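Local coordinates for protein putative polyketide cyclase (Bacillus cereus, PDB 3K0Z) that is of unconfirmed function but, as a putative lipoprotein with a SnoaL-like domain of the NTF2 clan, may act as a polyketide cyclase, at residues S27-Q30 and K31-T34. Numbering follows the deposited sequence.
Sequences SLSQ and KEAT
Ser29 and Glu32 exchange reciprocal hydrogen bonds that form a capping box at the start of helix 30-49. In one direction Glu32 N donates to Ser29 OG over 2.8 Å; in the other, Ser29 N points almost straight (173°) at Glu32 OE1, 2.8 Å away, and meets its anti lone pair. The serine hydroxyl can serve as cap because chi1 of 77° sets OG between its own backbone N and carbonyl carbon, while the glutamate, extended beyond CG, runs back past OG, with CG 3.1 Å from that oxygen. A water donates to both Glu32 OE1 and Ser27 O, tying the carboxylate to the incoming loop as well. The first helical turn closes with Ala33 N bonded to Ser29 O at 2.8 Å. One residue on, Gln30 O accepts from Thr34 N and, at 2.7 Å, from Thr34 OG1, the two donors approaching from opposite faces of the carbonyl plane. Next to the box, Leu28 CB lies 4.3 Å from Ala33 CB, whose residue also packs on Val10. The carboxylate thus takes the N-H of the N-cap residue, and the serine hydroxyl that of Glu32, at the helix N-terminus, where the negative charge should interact favourably with the helix dipole.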
ATOM      1  N   SER A  27     -19.236  -5.464 -10.313  1.00 21.42           N
ATOM      2  CA  SER A  27     -20.199  -4.485 -10.726  1.00 21.95           C
ATOM      3  C   SER A  27     -19.648  -3.609 -11.830  1.00 19.71           C
ATOM      4  O   SER A  27     -20.421  -2.990 -12.529  1.00 22.56           O
ATOM      5  CB  SER A  27     -20.628  -3.644  -9.521  1.00 22.00           C
ATOM      6  OG  SER A  27     -19.627  -2.701  -9.186  1.00 23.82           O
ATOM      7  N   LEU A  28     -18.329  -3.570 -12.018  1.00 21.14           N
ATOM      8  CA  LEU A  28     -17.744  -2.779 -13.109  1.00 18.87           C
ATOM      9  C   LEU A  28     -18.055  -3.479 -14.438  1.00 19.77           C
ATOM     10  O   LEU A  28     -17.983  -4.694 -14.519  1.00 15.96           O
ATOM     11  CB  LEU A  28     -16.230  -2.630 -12.911  1.00 21.54           C
ATOM     12  CG  LEU A  28     -15.766  -1.876 -11.656  1.00 17.77           C
ATOM     13  CD1 LEU A  28     -14.253  -1.918 -11.486  1.00 16.39           C
ATOM     14  CD2 LEU A  28     -16.238  -0.457 -11.706  1.00 16.09           C
ATOM     15  N   SER A  29     -18.404  -2.710 -15.465  1.00 18.40           N
ATOM     16  CA  SER A  29     -18.571  -3.255 -16.800  1.00 18.44           C
ATOM     17  C   SER A  29     -17.216  -3.738 -17.305  1.00 17.40           C
ATOM     18  O   SER A  29     -16.148  -3.304 -16.830  1.00 16.31           O
ATOM     19  CB  SER A  29     -19.091  -2.185 -17.767  1.00 19.14           C
ATOM     20  OG  SER A  29     -18.001  -1.331 -18.124  1.00 15.70           O
ATOM     21  N   GLN A  30     -17.244  -4.631 -18.279  1.00 18.21           N
ATOM     22  CA  GLN A  30     -16.001  -5.056 -18.905  1.00 17.44           C
ATOM     23  C   GLN A  30     -15.141  -3.905 -19.338  1.00 15.70           C
ATOM     24  O   GLN A  30     -13.938  -3.946 -19.155  1.00 16.01           O
ATOM     25  CB  GLN A  30     -16.266  -5.872 -20.161  1.00 20.76           C
ATOM     26  CG  GLN A  30     -16.464  -7.265 -19.907  1.00 33.54           C
ATOM     27  CD  GLN A  30     -15.202  -7.908 -19.413  1.00 43.99           C
ATOM     28  OE1 GLN A  30     -15.152  -8.411 -18.279  1.00 52.72           O
ATOM     29  NE2 GLN A  30     -14.154  -7.873 -20.250  1.00 49.94           N
ATOM     30  N   LYS A  31     -15.749  -2.926 -19.993  1.00 18.55           N
ATOM     31  CA  LYS A  31     -15.019  -1.770 -20.467  1.00 18.45           C
ATOM     32  C   LYS A  31     -14.448  -0.992 -19.294  1.00 20.24           C
ATOM     33  O   LYS A  31     -13.284  -0.605 -19.338  1.00 18.13           O
ATOM     34  CB  LYS A  31     -15.897  -0.865 -21.333  1.00 19.47           C
ATOM     35  CG  LYS A  31     -15.267   0.516 -21.536  1.00 24.02           C
ATOM     36  CD  LYS A  31     -15.826   1.291 -22.640  1.00 28.04           C
ATOM     37  CE  LYS A  31     -14.928   2.452 -23.017  1.00 29.76           C
ATOM     38  NZ  LYS A  31     -14.745   3.435 -21.898  1.00 29.23           N
ATOM     39  N   GLU A  32     -15.228  -0.768 -18.237  1.00 19.33           N
ATOM     40  CA  GLU A  32     -14.676  -0.003 -17.075  1.00 21.32           C
ATOM     41  C   GLU A  32     -13.519  -0.736 -16.423  1.00 18.61           C
ATOM     42  O   GLU A  32     -12.477  -0.153 -16.092  1.00 23.44           O
ATOM     43  CB  GLU A  32     -15.745   0.255 -16.002  1.00 22.91           C
ATOM     44  CG  GLU A  32     -16.909   1.085 -16.486  1.00 26.48           C
ATOM     45  CD  GLU A  32     -18.083   1.116 -15.503  1.00 28.63           C
ATOM     46  OE1 GLU A  32     -18.630   0.038 -15.104  1.00 25.09           O
ATOM     47  OE2 GLU A  32     -18.463   2.257 -15.156  1.00 41.51           O
ATOM     48  N   ALA A  33     -13.679  -2.027 -16.210  1.00 17.53           N
ATOM     49  CA  ALA A  33     -12.596  -2.810 -15.594  1.00 15.75           C
ATOM     50  C   ALA A  33     -11.324  -2.817 -16.468  1.00 18.55           C
ATOM     51  O   ALA A  33     -10.207  -2.695 -15.958  1.00 20.20           O
ATOM     52  CB  ALA A  33     -13.054  -4.262 -15.311  1.00 19.90           C
ATOM     53  N   THR A  34     -11.507  -2.942 -17.768  1.00 19.85           N
ATOM     54  CA  THR A  34     -10.375  -3.034 -18.706  1.00 21.97           C
ATOM     55  C   THR A  34      -9.606  -1.725 -18.748  1.00 23.17           C
ATOM     56  O   THR A  34      -8.383  -1.727 -18.761  1.00 23.71           O
ATOM     57  CB  THR A  34     -10.884  -3.383 -20.111  1.00 21.57           C
ATOM     58  OG1 THR A  34     -11.546  -4.647 -20.079  1.00 20.58           O
ATOM     59  CG2 THR A  34      -9.767  -3.461 -21.121  1.00 21.39           C
TER
HETATM   60  O   HOH W   1     -20.482   0.260 -13.046  1.00 53.09           O